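Local coordinates for UPF0255 protein frsA (Vibrio vulnificus, PDB 4I4C) that probably hydrolyses carboxylic esters and is not a cofactor-independent pyruvate decarboxylase, at residues 291-296 with 359-364; 271-276 with 296-301. All coordinates share one frame; numbering follows the deposited sequence.

Contact 1 (291-296 with 359-364); sequences ACVILG and LAMSLE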
ATOM      1  N   ALA A 291      -5.879 -18.690   6.471  1.00 23.97           N
ATOM      2  CA  ALA A 291      -4.508 -18.267   6.756  1.00 30.50           C
ATOM      3  C   ALA A 291      -4.371 -16.763   6.633  1.00 27.10           C
ATOM      4  O   ALA A 291      -5.049 -16.159   5.819  1.00 25.12           O
ATOM      5  CB  ALA A 291      -3.533 -18.948   5.803  1.00 30.00           C
ATOM      6  N   CYS A 292      -3.487 -16.173   7.436  1.00 17.89           N
ATOM      7  CA  CYS A 292      -3.201 -14.744   7.360  1.00 20.07           C
ATOM      8  C   CYS A 292      -1.698 -14.477   7.513  1.00 19.87           C
ATOM      9  O   CYS A 292      -1.021 -15.099   8.332  1.00 21.03           O
ATOM     10  CB  CYS A 292      -4.007 -13.961   8.414  1.00 21.44           C
ATOM     11  SG  CYS A 292      -3.656 -12.150   8.453  1.00 22.03           S
ATOM     12  N   VAL A 293      -1.173 -13.561   6.703  1.00 17.61           N
ATOM     13  CA  VAL A 293       0.224 -13.170   6.793  1.00 19.59           C
ATOM     14  C   VAL A 293       0.288 -11.651   6.699  1.00 18.32           C
ATOM     15  O   VAL A 293      -0.350 -11.048   5.830  1.00 21.69           O
ATOM     16  CB  VAL A 293       1.062 -13.771   5.645  1.00 24.84           C
ATOM     17  CG1 VAL A 293       2.530 -13.406   5.802  1.00 25.99           C
ATOM     18  CG2 VAL A 293       0.890 -15.282   5.580  1.00 27.56           C
ATOM     19  N   ILE A 294       1.043 -11.040   7.597  1.00 14.67           N
ATOM     20  CA  ILE A 294       1.193  -9.598   7.611  1.00 18.41           C
ATOM     21  C   ILE A 294       2.668  -9.197   7.628  1.00 19.41           C
ATOM     22  O   ILE A 294       3.500  -9.904   8.172  1.00 15.76           O
ATOM     23  CB  ILE A 294       0.442  -8.947   8.797  1.00 20.10           C
ATOM     24  CG1 ILE A 294       0.994  -9.442  10.142  1.00 25.84           C
ATOM     25  CG2 ILE A 294      -1.065  -9.221   8.708  1.00 14.48           C
ATOM     26  CD1 ILE A 294       0.502  -8.599  11.337  1.00 23.68           C
ATOM     27  N   LEU A 295       2.999  -8.069   6.996  1.00 19.31           N
ATOM     28  CA  LEU A 295       4.371  -7.585   7.024  1.00 20.29           C
ATOM     29  C   LEU A 295       4.377  -6.095   7.319  1.00 16.40           C
ATOM     30  O   LEU A 295       3.691  -5.324   6.645  1.00 16.67           O
ATOM     31  CB  LEU A 295       5.082  -7.886   5.696  1.00 15.33           C
ATOM     32  CG  LEU A 295       6.525  -7.382   5.528  1.00 27.43           C
ATOM     33  CD1 LEU A 295       7.442  -7.779   6.681  1.00 23.91           C
ATOM     34  CD2 LEU A 295       7.115  -7.855   4.196  1.00 28.09           C
ATOM     35  N   GLY A 296       5.154  -5.686   8.319  1.00 15.68           N
ATOM     36  CA  GLY A 296       5.304  -4.267   8.635  1.00 16.39           C
ATOM     37  C   GLY A 296       4.045  -3.557   9.129  1.00 23.30           C
ATOM     38  O   GLY A 296       3.903  -2.345   8.955  1.00 20.56           O
ATOM     39  N   LEU A 359       0.907 -15.556  10.462  1.00 24.70           N
ATOM     40  CA  LEU A 359       2.339 -15.313  10.471  1.00 17.85           C
ATOM     41  C   LEU A 359       2.530 -13.808  10.422  1.00 20.68           C
ATOM     42  O   LEU A 359       2.050 -13.150   9.502  1.00 19.10           O
ATOM     43  CB  LEU A 359       3.000 -15.961   9.257  1.00 22.51           C
ATOM     44  CG  LEU A 359       4.440 -15.540   8.967  1.00 27.56           C
ATOM     45  CD1 LEU A 359       5.361 -16.037  10.057  1.00 24.96           C
ATOM     46  CD2 LEU A 359       4.901 -16.034   7.590  1.00 28.75           C
ATOM     47  N   ALA A 360       3.236 -13.272  11.408  1.00 19.33           N
ATOM     48  CA  ALA A 360       3.356 -11.837  11.580  1.00 18.00           C
ATOM     49  C   ALA A 360       4.824 -11.438  11.595  1.00 25.85           C
ATOM     50  O   ALA A 360       5.570 -11.787  12.512  1.00 24.36           O
ATOM     51  CB  ALA A 360       2.655 -11.398  12.861  1.00 17.06           C
ATOM     52  N   MET A 361       5.239 -10.711  10.562  1.00 20.64           N
ATOM     53  CA  MET A 361       6.634 -10.381  10.386  1.00 22.86           C
ATOM     54  C   MET A 361       6.813  -8.887  10.244  1.00 18.98           C
ATOM     55  O   MET A 361       5.904  -8.169   9.819  1.00 16.27           O
ATOM     56  CB  MET A 361       7.167 -11.051   9.117  1.00 22.90           C
ATOM     57  CG  MET A 361       6.864 -12.547   9.041  1.00 30.39           C
ATOM     58  SD  MET A 361       7.295 -13.306   7.464  1.00 27.62           S
ATOM     59  CE  MET A 361       6.024 -12.668   6.390  1.00 22.25           C
ATOM     60  N   SER A 362       8.005  -8.437  10.592  1.00 16.99           N
ATOM     61  CA  SER A 362       8.469  -7.115  10.222  1.00 17.95           C
ATOM     62  C   SER A 362       9.982  -7.174  10.208  1.00 21.29           C
ATOM     63  O   SER A 362      10.574  -8.106  10.764  1.00 22.26           O
ATOM     64  CB  SER A 362       7.974  -6.057  11.207  1.00 19.87           C
ATOM     65  OG  SER A 362       8.694  -6.134  12.426  1.00 25.97           O
ATOM     66  N   LEU A 363      10.612  -6.196   9.553  1.00 23.72           N
ATOM     67  CA  LEU A 363      12.061  -6.151   9.480  1.00 28.49           C
ATOM     68  C   LEU A 363      12.637  -5.622  10.790  1.00 27.39           C
ATOM     69  O   LEU A 363      12.017  -4.797  11.462  1.00 28.49           O
ATOM     70  CB  LEU A 363      12.521  -5.305   8.281  1.00 29.56           C
ATOM     71  CG  LEU A 363      12.556  -5.964   6.896  1.00 23.21           C
ATOM     72  CD1 LEU A 363      11.251  -6.629   6.518  1.00 28.16           C
ATOM     73  CD2 LEU A 363      12.963  -4.947   5.822  1.00 22.37           C
ATOM     74  N   GLU A 364      13.822  -6.107  11.150  1.00 25.23           N
ATOM     75  CA  GLU A 364      14.484  -5.675  12.376  1.00 30.45           C
ATOM     76  C   GLU A 364      14.599  -4.160  12.458  1.00 34.42           C
ATOM     77  O   GLU A 364      15.072  -3.508  11.527  1.00 32.24           O
ATOM     78  CB  GLU A 364      15.875  -6.299  12.493  1.00 34.48           C
ATOM     79  CG  GLU A 364      16.567  -5.960  13.805  1.00 42.57           C
ATOM     80  CD  GLU A 364      17.958  -6.558  13.920  1.00 52.77           C
ATOM     81  OE1 GLU A 364      18.194  -7.657  13.366  1.00 51.91           O
ATOM     82  OE2 GLU A 364      18.819  -5.919  14.563  1.00 54.99           O
TER

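Contact 2 (271-276 with 296-301); sequences FRFGGN and GAPIHD. With 6NA (hexanoic acid), chain D.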
ATOM      1  N   PHE A 271       0.042  -5.744   4.104  1.00 21.10           N
ATOM      2  CA  PHE A 271       1.264  -4.965   4.301  1.00 20.59           C
ATOM      3  C   PHE A 271       0.923  -3.658   4.998  1.00 16.33           C
ATOM      4  O   PHE A 271      -0.114  -3.058   4.711  1.00 22.01           O
ATOM      5  CB  PHE A 271       1.892  -4.626   2.948  1.00 17.42           C
ATOM      6  CG  PHE A 271       2.195  -5.826   2.092  1.00 16.61           C
ATOM      7  CD1 PHE A 271       3.411  -6.485   2.204  1.00 18.65           C
ATOM      8  CD2 PHE A 271       1.276  -6.270   1.150  1.00 15.63           C
ATOM      9  CE1 PHE A 271       3.700  -7.588   1.392  1.00 16.39           C
ATOM     10  CE2 PHE A 271       1.557  -7.366   0.336  1.00 12.36           C
ATOM     11  CZ  PHE A 271       2.774  -8.020   0.463  1.00 12.52           C
ATOM     12  N   ARG A 272       1.805  -3.192   5.874  1.00 16.54           N
ATOM     13  CA  ARG A 272       1.559  -1.954   6.612  1.00 21.08           C
ATOM     14  C   ARG A 272       0.162  -1.966   7.222  1.00 20.81           C
ATOM     15  O   ARG A 272      -0.281  -2.988   7.731  1.00 24.93           O
ATOM     16  CB  ARG A 272       1.726  -0.715   5.706  1.00 18.72           C
ATOM     17  CG  ARG A 272       3.021  -0.642   4.949  1.00 23.95           C
ATOM     18  CD  ARG A 272       4.170  -0.895   5.864  1.00 33.61           C
ATOM     19  NE  ARG A 272       4.924   0.315   6.156  1.00 39.22           N
ATOM     20  CZ  ARG A 272       5.811   0.414   7.142  1.00 38.44           C
ATOM     21  NH1 ARG A 272       6.050  -0.628   7.953  1.00 31.69           N
ATOM     22  NH2 ARG A 272       6.449   1.564   7.321  1.00 37.76           N
ATOM     23  N   PHE A 273      -0.542  -0.841   7.138  1.00 19.00           N
ATOM     24  CA  PHE A 273      -1.865  -0.716   7.748  1.00 22.30           C
ATOM     25  C   PHE A 273      -2.824  -1.743   7.163  1.00 24.58           C
ATOM     26  O   PHE A 273      -3.770  -2.162   7.832  1.00 24.16           O
ATOM     27  CB  PHE A 273      -2.425   0.696   7.569  1.00 22.03           C
ATOM     28  CG  PHE A 273      -3.582   1.022   8.483  1.00 24.50           C
ATOM     29  CD1 PHE A 273      -3.703   0.412   9.715  1.00 32.99           C
ATOM     30  CD2 PHE A 273      -4.550   1.930   8.101  1.00 27.35           C
ATOM     31  CE1 PHE A 273      -4.764   0.713  10.550  1.00 32.18           C
ATOM     32  CE2 PHE A 273      -5.616   2.223   8.927  1.00 31.40           C
ATOM     33  CZ  PHE A 273      -5.719   1.614  10.153  1.00 29.35           C
ATOM     34  N   GLY A 274      -2.579  -2.152   5.920  1.00 14.80           N
ATOM     35  CA  GLY A 274      -3.298  -3.285   5.351  1.00 23.31           C
ATOM     36  C   GLY A 274      -3.267  -4.494   6.289  1.00 20.58           C
ATOM     37  O   GLY A 274      -4.240  -5.243   6.400  1.00 14.97           O
ATOM     38  N   GLY A 275      -2.144  -4.676   6.980  1.00 15.79           N
ATOM     39  CA  GLY A 275      -2.002  -5.767   7.934  1.00 23.90           C
ATOM     40  C   GLY A 275      -2.939  -5.731   9.137  1.00 20.81           C
ATOM     41  O   GLY A 275      -3.399  -6.776   9.593  1.00 20.15           O
ATOM     42  N   ASN A 276      -3.216  -4.547   9.665  1.00 27.61           N
ATOM     43  CA  ASN A 276      -4.194  -4.429  10.744  1.00 24.46           C
ATOM     44  C   ASN A 276      -5.546  -4.957  10.349  1.00 26.89           C
ATOM     45  O   ASN A 276      -6.229  -5.594  11.153  1.00 22.02           O
ATOM     46  CB  ASN A 276      -4.395  -2.991  11.143  1.00 24.64           C
ATOM     47  CG  ASN A 276      -3.217  -2.432  11.841  1.00 20.98           C
ATOM     48  OD1 ASN A 276      -2.072  -2.685  11.446  1.00 23.74           O
ATOM     49  ND2 ASN A 276      -3.470  -1.656  12.898  1.00 24.64           N
ATOM     50  N   GLY A 296       5.154  -5.686   8.319  1.00 15.68           N
ATOM     51  CA  GLY A 296       5.304  -4.267   8.635  1.00 16.39           C
ATOM     52  C   GLY A 296       4.045  -3.557   9.129  1.00 23.30           C
ATOM     53  O   GLY A 296       3.903  -2.345   8.955  1.00 20.56           O
ATOM     54  N   ALA A 297       3.135  -4.300   9.757  1.00 24.03           N
ATOM     55  CA  ALA A 297       1.859  -3.741  10.215  1.00 17.12           C
ATOM     56  C   ALA A 297       1.985  -2.939  11.521  1.00 19.85           C
ATOM     57  O   ALA A 297       2.649  -3.383  12.473  1.00 23.20           O
ATOM     58  CB  ALA A 297       0.806  -4.863  10.359  1.00 19.06           C
ATOM     59  N   PRO A 298       1.356  -1.747  11.571  1.00 19.27           N
ATOM     60  CA  PRO A 298       1.301  -0.942  12.802  1.00 19.88           C
ATOM     61  C   PRO A 298       0.203  -1.458  13.724  1.00 20.86           C
ATOM     62  O   PRO A 298      -0.860  -0.830  13.830  1.00 20.33           O
ATOM     63  CB  PRO A 298       0.932   0.458  12.288  1.00 14.85           C
ATOM     64  CG  PRO A 298       0.148   0.198  11.040  1.00 23.40           C
ATOM     65  CD  PRO A 298       0.744  -1.055  10.422  1.00 23.47           C
ATOM     66  N   ILE A 299       0.458  -2.588  14.378  1.00 31.99           N
ATOM     67  CA  ILE A 299      -0.550  -3.268  15.194  1.00 25.89           C
ATOM     68  C   ILE A 299      -1.013  -2.450  16.391  1.00 22.40           C
ATOM     69  O   ILE A 299      -2.206  -2.380  16.688  1.00 21.32           O
ATOM     70  CB  ILE A 299      -0.032  -4.623  15.706  1.00 21.21           C
ATOM     71  CG1 ILE A 299       0.200  -5.597  14.551  1.00 22.58           C
ATOM     72  CG2 ILE A 299      -0.993  -5.226  16.727  1.00 25.65           C
ATOM     73  CD1 ILE A 299      -0.939  -5.681  13.565  1.00 23.90           C
ATOM     74  N   HIS A 300      -0.065  -1.839  17.089  1.00 20.50           N
ATOM     75  CA  HIS A 300      -0.388  -1.163  18.332  1.00 21.12           C
ATOM     76  C   HIS A 300       0.558  -0.025  18.693  1.00 28.97           C
ATOM     77  O   HIS A 300       0.108   1.098  18.956  1.00 20.60           O
ATOM     78  CB  HIS A 300      -0.413  -2.156  19.501  1.00 23.77           C
ATOM     79  CG  HIS A 300      -0.382  -1.498  20.852  1.00 27.83           C
ATOM     80  ND1 HIS A 300      -1.466  -0.828  21.381  1.00 30.67           N
ATOM     81  CD2 HIS A 300       0.605  -1.406  21.776  1.00 27.07           C
ATOM     82  CE1 HIS A 300      -1.149  -0.355  22.576  1.00 27.74           C
ATOM     83  NE2 HIS A 300       0.101  -0.695  22.840  1.00 27.89           N
ATOM     84  N   ASP A 301       1.857  -0.323  18.727  1.00 24.99           N
ATOM     85  CA  ASP A 301       2.820   0.555  19.396  1.00 29.71           C
ATOM     86  C   ASP A 301       2.788   2.010  18.923  1.00 28.76           C
ATOM     87  O   ASP A 301       2.599   2.916  19.729  1.00 31.90           O
ATOM     88  CB  ASP A 301       4.247   0.001  19.315  1.00 33.92           C
ATOM     89  CG  ASP A 301       5.196   0.724  20.247  1.00 39.22           C
ATOM     90  OD1 ASP A 301       5.205   0.406  21.455  1.00 44.27           O
ATOM     91  OD2 ASP A 301       5.922   1.621  19.777  1.00 44.98           O
TER
HETATM   92  CA  6NA D 502       0.892   2.952   7.850  1.00 36.90           C
HETATM   93  C   6NA D 502       0.683   2.630   6.414  1.00 31.52           C
HETATM   94  O   6NA D 502      -0.199   1.907   6.040  1.00 31.25           O
HETATM   95  CB  6NA D 502       0.639   4.353   8.207  1.00 37.74           C
HETATM   96  CG  6NA D 502       0.695   4.730   9.600  1.00 35.56           C
HETATM   97  CD  6NA D 502       1.975   4.662  10.288  1.00 31.74           C
HETATM   98  C6  6NA D 502       2.811   5.832  10.154  1.00 29.62           C
HETATM   99  OXT 6NA D 502       1.410   3.083   5.584  1.00 29.27           O

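Contact 1 (291-296 with 359-364)
Both backbone polar atoms of Ile294, N and O, are bonded to strand 359-363. Ile294 N donates to Leu359 O at 3.0 Å, nearly in line with the carbonyl. Ile294 O accepts Met361 N at 3.1 Å. Two more backbone bonds extend the pairing, Leu359 N to Cys292 O and Gly296 N to Met361 O. CA-H groups add to it: Val293 CA-H is directed at Leu359 O (CA to O 3.3 Å) and Leu295 CA-H at Met361 O.

These are neighbouring parallel strands of the central alpha/beta-hydrolase sheet, flanked by strand 266-271 beside 291-295 and by strand 385-389 beside 358-363.

The side chains meet on two faces. On one, the CG1 branch of Ile294 lies between the backbone N and the carbonyl carbon (chi1 62°). From there Ile294 CG1 rests 3.7 Å from Ala360 CB, and Ile294 CD1 also touches that methyl. On the other face, the Met361 chain bends at chi3 (-73°). Met361 CE thereby reaches Val293 CG1 at 3.6 Å, the two side chains meeting at a slant. Val293 CG1 also touches Leu359 CD2. Leu295 CD1 touches Met361 O and meets Leu363 CD1 at 4.0 Å.

Helices 273-284 and 371-379 pack on the face of Ile294 and Ala360, while helix 394-413 covers the other, where Trp408 touches Val293 and Leu359. Farther along, the hydroxyl of Ser362 bonds to Ser369 O, and Leu295 lines the pocket holding a bound polyether.

Contact 2 (271-276 with 296-301)
Gly296 O faces Arg272 from the first loop residue after strand 291-295. Arg272 NH1 reaches Gly296 O at 2.9 Å, but the N-H points off line and the bond is weak. The Arg272 chain bends at chi2 and chi3 on its way there. The stronger partner of NH1 is Asp366, in a salt bridge. Arg272 CA-H also points at Gly296 O.

Ala297 follows. Ala297 CB sits 3.4 Å from Arg272 O and 3.8 Å from Gly275 CA. Gly275 has no side chain, so the methyl packs close to the helix backbone.

Pro298 comes next, at the centre of an inverse gamma turn. Pro298 CD lies against the 272-273 peptide, 3.4 Å from Arg272 C. Pro298 CG meets Phe273 CD1 at 4.1 Å, and ring and proline cross at about a right angle. Pro298 O accepts Asn276 ND2 at 2.9 Å. The oxygen lies in the amide plane, while the donor stands well above the carbonyl plane. Asn276 ND2 is also bonded to Tyr244 OH. Asn276 OD1 lies 3.4 Å from Pro298 CD. Ile299 ends the contact, its CD1 touching Asn276 OD1.

The turn at Arg272 corresponds to the nucleophile elbow of alpha/beta hydrolases; the sequence from Gly270 to Gly274 is Gly-Phe-Arg-Phe-Gly. Arg272 stands where serine hydrolases of this fold carry their nucleophile, with the positive phi (49°) usual there. Hexanoic acid lies against the turn. The ligand atom O accepts Phe273 N at 3.0 Å. The ligand is also hydrogen-bonded to Leu202 N. Two backbone N-H groups binding the acid group are consistent with an oxyanion-hole-like site, which could stabilise negative charge.

Both contacts are buried, and they share Gly296, where strand 291-295 gives way to the loop. Contact 1 lies in the sheet itself. It is held by regular backbone bonds and apolar side chains. Contact 2 lies at the C-terminal end of the strands and joins the elbow and the start of helix 273-284 to that loop. It uses side-chain polar groups, a weak guanidinium bond and proline packing, next to bound ligand. Arg272 N probably bonds to Leu295 O at 2.9 Å, tying the elbow to the strand. The CD1 atoms of Ile294 and Ile299 also touch, so the apolar layer under the helices continues from one contact to the other.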